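Local atomic coordinates of putative cytochrome P450 YjiB (Bacillus subtilis subsp. subtilis, PDB entry 4RM4), a protein that probably works as a heme-dependent monooxygenase of the cytochrome P450 family, using its iron to activate molecular oxygen and insert one oxygen atom into organic substrates. Residues Lys106-Glu109 with Pro110-Gln113; Glu114-Asp117 with Glu118-Lys122; His133-Ser136 with Tyr137-Val141. One frame throughout, in Å; residues are numbered along the deposited sequence.

Interaction 1: Lys106-Glu109 with Pro110-Gln113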
loop_
_atom_site.group_PDB
_atom_site.type_symbol
_atom_site.label_atom_id
_atom_site.label_comp_id
_atom_site.label_asym_id
_atom_site.label_seq_id
_atom_site.Cartn_x
_atom_site.Cartn_y
_atom_site.Cartn_z
ATOM N N LYS A 106 -13.856 -11.183 -7.531
ATOM C CA LYS A 106 -14.129 -12.606 -7.758
ATOM C C LYS A 106 -13.702 -12.984 -9.168
ATOM O O LYS A 106 -13.101 -14.038 -9.405
ATOM C CB LYS A 106 -15.624 -12.907 -7.593
ATOM C CG LYS A 106 -16.240 -12.448 -6.290
ATOM C CD LYS A 106 -16.071 -13.456 -5.160
ATOM C CE LYS A 106 -16.896 -13.057 -3.944
ATOM N NZ LYS A 106 -18.364 -12.964 -4.239
ATOM N N GLN A 107 -14.015 -12.091 -10.102
ATOM C CA GLN A 107 -13.754 -12.295 -11.516
ATOM C C GLN A 107 -12.268 -12.466 -11.802
ATOM O O GLN A 107 -11.880 -13.182 -12.725
ATOM C CB GLN A 107 -14.290 -11.093 -12.289
ATOM C CG GLN A 107 -14.643 -11.353 -13.733
ATOM C CD GLN A 107 -15.330 -10.159 -14.348
ATOM O OE1 GLN A 107 -15.123 -9.026 -13.910
ATOM N NE2 GLN A 107 -16.169 -10.402 -15.353
ATOM N N TRP A 108 -11.436 -11.810 -11.002
ATOM C CA TRP A 108 -10.002 -11.762 -11.263
ATOM C C TRP A 108 -9.166 -12.720 -10.403
ATOM O O TRP A 108 -7.982 -12.914 -10.667
ATOM C CB TRP A 108 -9.494 -10.318 -11.140
ATOM C CG TRP A 108 -9.815 -9.501 -12.382
ATOM C CD1 TRP A 108 -10.879 -8.666 -12.568
ATOM C CD2 TRP A 108 -9.077 -9.491 -13.612
ATOM N NE1 TRP A 108 -10.840 -8.120 -13.836
ATOM C CE2 TRP A 108 -9.747 -8.617 -14.499
ATOM C CE3 TRP A 108 -7.907 -10.129 -14.046
ATOM C CZ2 TRP A 108 -9.283 -8.362 -15.796
ATOM C CZ3 TRP A 108 -7.451 -9.876 -15.339
ATOM C CH2 TRP A 108 -8.142 -9.003 -16.196
ATOM N N GLU A 109 -9.790 -13.331 -9.404
ATOM C CA GLU A 109 -9.079 -14.237 -8.496
ATOM C C GLU A 109 -8.365 -15.351 -9.269
ATOM O O GLU A 109 -7.188 -15.634 -9.013
ATOM C CB GLU A 109 -10.032 -14.822 -7.453
ATOM C CG GLU A 109 -9.363 -15.777 -6.482
ATOM C CD GLU A 109 -10.339 -16.362 -5.486
ATOM O OE1 GLU A 109 -11.564 -16.211 -5.692
ATOM O OE2 GLU A 109 -9.879 -16.971 -4.495
ATOM N N PRO A 110 -9.080 -15.992 -10.210
ATOM C CA PRO A 110 -8.465 -16.953 -11.127
ATOM C C PRO A 110 -7.138 -16.463 -11.688
ATOM O O PRO A 110 -6.127 -17.161 -11.559
ATOM C CB PRO A 110 -9.487 -17.049 -12.264
ATOM C CG PRO A 110 -10.796 -16.567 -11.679
ATOM C CD PRO A 110 -10.550 -16.019 -10.309
ATOM N N ARG A 111 -7.128 -15.281 -12.299
ATOM C CA ARG A 111 -5.915 -14.787 -12.948
ATOM C C ARG A 111 -4.798 -14.412 -11.979
ATOM O O ARG A 111 -3.617 -14.538 -12.306
ATOM C CB ARG A 111 -6.214 -13.613 -13.881
ATOM C CG ARG A 111 -5.872 -13.898 -15.340
ATOM C CD ARG A 111 -4.369 -14.098 -15.525
ATOM N NE ARG A 111 -4.075 -14.988 -16.645
ATOM C CZ ARG A 111 -2.879 -15.115 -17.212
ATOM N NH1 ARG A 111 -1.848 -14.395 -16.779
ATOM N NH2 ARG A 111 -2.719 -15.957 -18.224
ATOM N N ILE A 112 -5.166 -13.940 -10.791
ATOM C CA ILE A 112 -4.159 -13.604 -9.794
ATOM C C ILE A 112 -3.498 -14.889 -9.309
ATOM O O ILE A 112 -2.284 -14.923 -9.072
ATOM C CB ILE A 112 -4.771 -12.814 -8.619
ATOM C CG1 ILE A 112 -5.413 -11.519 -9.156
ATOM C CG2 ILE A 112 -3.706 -12.546 -7.553
ATOM C CD1 ILE A 112 -6.356 -10.819 -8.181
ATOM N N GLN A 113 -4.293 -15.949 -9.198
ATOM C CA GLN A 113 -3.780 -17.262 -8.810
ATOM C C GLN A 113 -2.803 -17.801 -9.844
ATOM O O GLN A 113 -1.740 -18.321 -9.502
ATOM C CB GLN A 113 -4.922 -18.256 -8.579
ATOM C CG GLN A 113 -4.470 -19.615 -8.029
ATOM C CD GLN A 113 -3.851 -19.526 -6.641
ATOM O OE1 GLN A 113 -4.530 -19.207 -5.664
ATOM N NE2 GLN A 113 -2.559 -19.819 -6.549
#
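Trp108 and Glu109 meet Arg111, Ile112 and Gln113 across the proline kink of helix 102-123, the D helix of the cytochrome P450 fold. Pro110 illustrates how a helix absorbs a residue that cannot donate: its CD sits 3.4 Å from Lys106 O, where a backbone N-H would otherwise point. Arg111 N likewise makes no bond to the preceding turn, and Lys106 O receives a long, weak bond from Glu109 N instead. Regular bonding then resumes. Ile112 N donates to Trp108 O at 3.0 Å and Gln113 N to Glu109 O at 2.9 Å, both almost in line with the carbonyl bonds.

The side chains spread round the helix: Trp108 and Arg111 on the side of helix 138-147, Glu109 and Gln113 on that of helix 352-369, with Ile112 touching both. The indole of Trp108 presents CE3 to CB of Arg111 at 3.9 Å, an oblique approach that leaves the guanidinium plane turned 78° from the ring. Beyond CB the arginine leads away from the indole to salt bridges with Glu146 and Glu114, while Trp108 NE1 donates to Gln208 O. Ile112 reaches back, its CD1 lying 4.3 Å from Trp108 CB, and also packs on Val143 and Leu357. Glu109 is extended, with CG trans to the backbone N (chi1 180°), and rests against Leu357 and Ile361. Gln113 NE2 is held by both Asp117 OD1 and Ser365 OG. Just past the kink, CG1 of Ile112 lies 3.3 Å from Trp108 O, the same oxygen that its own backbone N-H uses.

Interaction 2: Glu114-Asp117 with Glu118-Lys122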
loop_
_atom_site.group_PDB
_atom_site.type_symbol
_atom_site.label_atom_id
_atom_site.label_comp_id
_atom_site.label_asym_id
_atom_site.label_seq_id
_atom_site.Cartn_x
_atom_site.Cartn_y
_atom_site.Cartn_z
ATOM N N GLU A 114 -3.159 -17.666 -11.116
ATOM C CA GLU A 114 -2.312 -18.163 -12.188
ATOM C C GLU A 114 -0.982 -17.414 -12.217
ATOM O O GLU A 114 0.076 -18.020 -12.365
ATOM C CB GLU A 114 -3.054 -18.064 -13.523
ATOM C CG GLU A 114 -4.311 -18.922 -13.568
ATOM C CD GLU A 114 -5.217 -18.621 -14.757
ATOM O OE1 GLU A 114 -5.006 -17.593 -15.432
ATOM O OE2 GLU A 114 -6.144 -19.418 -15.011
ATOM N N ILE A 115 -1.035 -16.098 -12.050
ATOM C CA ILE A 115 0.173 -15.289 -11.998
ATOM C C ILE A 115 1.073 -15.718 -10.834
ATOM O O ILE A 115 2.293 -15.840 -10.968
ATOM C CB ILE A 115 -0.175 -13.804 -11.815
ATOM C CG1 ILE A 115 -0.846 -13.252 -13.073
ATOM C CG2 ILE A 115 1.063 -13.015 -11.495
ATOM C CD1 ILE A 115 -1.567 -11.932 -12.837
ATOM N N THR A 116 0.457 -15.912 -9.680
ATOM C CA THR A 116 1.185 -16.329 -8.493
ATOM C C THR A 116 1.876 -17.663 -8.747
ATOM O O THR A 116 3.071 -17.815 -8.484
ATOM C CB THR A 116 0.237 -16.462 -7.278
ATOM O OG1 THR A 116 -0.336 -15.176 -6.984
ATOM C CG2 THR A 116 0.996 -16.957 -6.068
ATOM N N ASP A 117 1.133 -18.626 -9.273
ATOM C CA ASP A 117 1.709 -19.949 -9.513
ATOM C C ASP A 117 2.871 -19.884 -10.499
ATOM O O ASP A 117 3.851 -20.608 -10.354
ATOM C CB ASP A 117 0.645 -20.943 -9.983
ATOM C CG ASP A 117 -0.404 -21.213 -8.925
ATOM O OD1 ASP A 117 -0.144 -20.914 -7.737
ATOM O OD2 ASP A 117 -1.487 -21.728 -9.275
ATOM N N GLU A 118 2.765 -19.002 -11.490
ATOM C CA GLU A 118 3.819 -18.864 -12.498
ATOM C C GLU A 118 5.102 -18.278 -11.924
ATOM O O GLU A 118 6.202 -18.697 -12.288
ATOM C CB GLU A 118 3.329 -18.030 -13.685
ATOM C CG GLU A 118 2.182 -18.677 -14.434
ATOM C CD GLU A 118 1.918 -18.027 -15.777
ATOM O OE1 GLU A 118 2.659 -17.091 -16.145
ATOM O OE2 GLU A 118 0.967 -18.459 -16.466
ATOM N N LEU A 119 4.963 -17.309 -11.020
ATOM C CA LEU A 119 6.118 -16.734 -10.345
ATOM C C LEU A 119 6.835 -17.801 -9.536
ATOM O O LEU A 119 8.053 -17.945 -9.617
ATOM C CB LEU A 119 5.690 -15.590 -9.422
ATOM C CG LEU A 119 5.366 -14.280 -10.137
ATOM C CD1 LEU A 119 4.667 -13.308 -9.185
ATOM C CD2 LEU A 119 6.631 -13.676 -10.711
ATOM N N ILE A 120 6.062 -18.540 -8.753
ATOM C CA ILE A 120 6.612 -19.569 -7.881
ATOM C C ILE A 120 7.376 -20.641 -8.670
ATOM O O ILE A 120 8.464 -21.065 -8.265
ATOM C CB ILE A 120 5.516 -20.200 -7.002
ATOM C CG1 ILE A 120 4.958 -19.146 -6.037
ATOM C CG2 ILE A 120 6.071 -21.397 -6.247
ATOM C CD1 ILE A 120 3.851 -19.634 -5.119
ATOM N N GLN A 121 6.816 -21.048 -9.808
ATOM C CA GLN A 121 7.435 -22.062 -10.661
ATOM C C GLN A 121 8.883 -21.737 -11.005
ATOM O O GLN A 121 9.718 -22.640 -11.111
ATOM C CB GLN A 121 6.619 -22.269 -11.945
ATOM C CG GLN A 121 5.463 -23.250 -11.808
ATOM C CD GLN A 121 4.493 -23.192 -12.976
ATOM O OE1 GLN A 121 4.418 -22.188 -13.688
ATOM N NE2 GLN A 121 3.735 -24.269 -13.174
ATOM N N LYS A 122 9.182 -20.450 -11.165
ATOM C CA LYS A 122 10.527 -20.012 -11.528
ATOM C C LYS A 122 11.567 -20.292 -10.439
ATOM O O LYS A 122 12.741 -20.504 -10.749
ATOM C CB LYS A 122 10.540 -18.520 -11.899
ATOM C CG LYS A 122 9.733 -18.158 -13.137
ATOM C CD LYS A 122 9.971 -16.700 -13.536
ATOM C CE LYS A 122 9.068 -16.267 -14.680
ATOM N NZ LYS A 122 9.338 -17.020 -15.938
HETATM O O HOH W 1 3.314 -14.881 -13.542
#
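Segments 114-117 and 118-122 continue one helix without a break in its bonding: Ile120 N donates to Thr116 O at 3.1 Å, and Glu118 N to Glu114 O, Leu119 N to Ile115 O and Gln121 N to Asp117 O, each at 3.0 Å. The Ile120 bond is the straightest, at 169° about its hydrogen, and arrives nearly along its carbonyl; the other three donors stand somewhat out of the carbonyl planes.

Side chains four residues apart line up along this frame. CG2 of Thr116 and CD1 of Ile120 touch at 4.0 Å, the two chains running side by side in the same direction. Thr116 can offer its methyl because its hydroxyl stands beside the backbone N (chi1 -63°) and bonds back to Ile112 O. One strip round, Ile115 CG2 approaches Leu119 CD1 at 4.3 Å. The solvent-facing strip is polar. Glu118 CG passes 3.0 Å from Glu114 O, yet Glu114 OE1 and Glu118 OE2 stay 6.1 Å apart, not in contact, and the carboxylate of Glu114 is paired with Arg111. A water donates to Ile115 O at 2.9 Å and, weakly, to Glu118 OE1, so this carbonyl serves both the helix and solvent. Asp117 turns its OD1 to Gln113 NE2.

The apolar strip packs on three helices, for example on Phe135 of helix 131-136, Leu139 of helix 138-147 and Ser365 of helix 352-369. Such an amphipathic helix, its apolar face turned to neighbouring helices, is what the D helix contributes to the conserved four-helix core of cytochromes P450.

Interaction 3: His133-Ser136 with Tyr137-Val141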
loop_
_atom_site.group_PDB
_atom_site.type_symbol
_atom_site.label_atom_id
_atom_site.label_comp_id
_atom_site.label_asym_id
_atom_site.label_seq_id
_atom_site.Cartn_x
_atom_site.Cartn_y
_atom_site.Cartn_z
ATOM N N HIS A 133 12.747 -9.912 -4.765
ATOM C CA HIS A 133 13.017 -9.864 -6.203
ATOM C C HIS A 133 12.229 -10.907 -6.987
ATOM O O HIS A 133 11.706 -10.630 -8.068
ATOM C CB HIS A 133 14.517 -10.015 -6.512
ATOM C CG HIS A 133 14.826 -9.959 -7.978
ATOM N ND1 HIS A 133 15.147 -8.786 -8.630
ATOM C CD2 HIS A 133 14.817 -10.925 -8.928
ATOM C CE1 HIS A 133 15.340 -9.036 -9.913
ATOM N NE2 HIS A 133 15.144 -10.326 -10.121
ATOM N N ASP A 134 12.140 -12.115 -6.439
ATOM C CA ASP A 134 11.562 -13.236 -7.159
ATOM C C ASP A 134 10.047 -13.341 -7.076
ATOM O O ASP A 134 9.432 -14.047 -7.874
ATOM C CB ASP A 134 12.140 -14.554 -6.635
ATOM C CG ASP A 134 13.627 -14.681 -6.878
ATOM O OD1 ASP A 134 14.144 -14.021 -7.798
ATOM O OD2 ASP A 134 14.283 -15.455 -6.151
ATOM N N PHE A 135 9.441 -12.690 -6.091
ATOM C CA PHE A 135 8.039 -12.967 -5.797
ATOM C C PHE A 135 7.232 -11.712 -5.480
ATOM O O PHE A 135 6.395 -11.309 -6.274
ATOM C CB PHE A 135 7.915 -14.010 -4.680
ATOM C CG PHE A 135 6.509 -14.519 -4.458
ATOM C CD1 PHE A 135 5.804 -15.146 -5.481
ATOM C CD2 PHE A 135 5.905 -14.393 -3.220
ATOM C CE1 PHE A 135 4.522 -15.623 -5.278
ATOM C CE2 PHE A 135 4.621 -14.864 -3.000
ATOM C CZ PHE A 135 3.925 -15.488 -4.025
ATOM N N SER A 136 7.481 -11.087 -4.334
ATOM C CA SER A 136 6.609 -9.987 -3.905
ATOM C C SER A 136 6.749 -8.709 -4.732
ATOM O O SER A 136 5.780 -7.971 -4.862
ATOM C CB SER A 136 6.789 -9.695 -2.409
ATOM O OG SER A 136 8.080 -9.194 -2.148
ATOM N N TYR A 137 7.938 -8.442 -5.286
ATOM C CA TYR A 137 8.135 -7.273 -6.161
ATOM C C TYR A 137 7.388 -7.370 -7.509
ATOM O O TYR A 137 6.621 -6.463 -7.884
ATOM C CB TYR A 137 9.636 -6.958 -6.351
ATOM C CG TYR A 137 10.001 -6.230 -7.636
ATOM C CD1 TYR A 137 9.527 -4.958 -7.899
ATOM C CD2 TYR A 137 10.848 -6.820 -8.569
ATOM C CE1 TYR A 137 9.877 -4.281 -9.073
ATOM C CE2 TYR A 137 11.204 -6.158 -9.741
ATOM C CZ TYR A 137 10.714 -4.893 -9.988
ATOM O OH TYR A 137 11.072 -4.242 -11.153
ATOM N N PRO A 138 7.586 -8.465 -8.245
ATOM C CA PRO A 138 6.906 -8.541 -9.545
ATOM C C PRO A 138 5.389 -8.766 -9.480
ATOM O O PRO A 138 4.663 -8.309 -10.381
ATOM C CB PRO A 138 7.575 -9.746 -10.209
ATOM C CG PRO A 138 8.062 -10.588 -9.052
ATOM C CD PRO A 138 8.525 -9.589 -8.041
ATOM N N LEU A 139 4.914 -9.452 -8.447
ATOM C CA LEU A 139 3.520 -9.899 -8.422
ATOM C C LEU A 139 2.486 -8.774 -8.595
ATOM O O LEU A 139 1.622 -8.876 -9.469
ATOM C CB LEU A 139 3.236 -10.753 -7.178
ATOM C CG LEU A 139 1.834 -11.298 -6.933
ATOM C CD1 LEU A 139 1.160 -11.716 -8.217
ATOM C CD2 LEU A 139 1.914 -12.481 -5.970
ATOM N N PRO A 140 2.572 -7.700 -7.786
ATOM C CA PRO A 140 1.510 -6.684 -7.896
ATOM C C PRO A 140 1.528 -5.934 -9.225
ATOM O O PRO A 140 0.480 -5.472 -9.703
ATOM C CB PRO A 140 1.828 -5.714 -6.751
ATOM C CG PRO A 140 2.593 -6.552 -5.756
ATOM C CD PRO A 140 3.434 -7.465 -6.610
ATOM N N VAL A 141 2.716 -5.784 -9.797
ATOM C CA VAL A 141 2.864 -5.128 -11.095
ATOM C C VAL A 141 2.195 -5.917 -12.204
ATOM O O VAL A 141 1.473 -5.349 -13.031
ATOM C CB VAL A 141 4.347 -4.918 -11.446
ATOM C CG1 VAL A 141 4.489 -4.361 -12.869
ATOM C CG2 VAL A 141 5.004 -3.993 -10.419
#
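Leu139 leans back over the preceding turn onto Phe135. Its CB lies 3.3 Å from Phe135 O, the same oxygen that accepts Leu139 N at 3.2 Å. A chi1 of 179° swings CG away from the backbone N and over beside the carbonyl carbon, carrying the branch out beside the phenyl group. There CD2 meets CZ and CE1 of Phe135, both at 4.1 Å, coming obliquely to the ring, while CD1 is directed to Ile115 of helix 102-123. The two side chains point the same way, and Leu139 touches both that helix and Ala362 of helix 352-369.

The pair straddles the junction where helix 131-136, closing in a wide pi-type turn, gives way to helix 138-147, the E helix of the P450 fold. Prolines fill this bend. Pro138 CD wedges between His133 O and Phe135 O, 3.3 Å from each, and Pro140 CD presses on Ser136 O at 3.0 Å. That buried oxygen is satisfied by Thr245 OG1 of helix 226-257, and Ser136 OG reaches Ser249 of the same helix. Tyr137 brings its ring edge to His133 O, which lies in the ring plane 3.9 Å from CD2; its hydroxyl is hydrogen-bonded to Asp163, and Lys159 makes a cation-pi contact with the ring.

How the interactions relate
Interactions 1 and 2 are consecutive lengths of helix 102-123, their centres 13 Å apart; interaction 3 comes later in the chain, at the passage from helix 131-136 into helix 138-147. After the strand 128-130 the chain returns alongside the helix it has just left, so interactions 2 and 3, 10 Å apart between centres, pack directly: Ile120 CG1 meets Phe135 CE1 at 3.6 Å. Interaction 1 comes within about 5 Å of interaction 3 at the nearest atoms without touching it. All three border helix 352-369, and interaction 3 also borders helix 226-257. The helix bundle thus grades inward, from a solvent-facing outer helix to Pro140, whose side chain is about 7 Å from the heme.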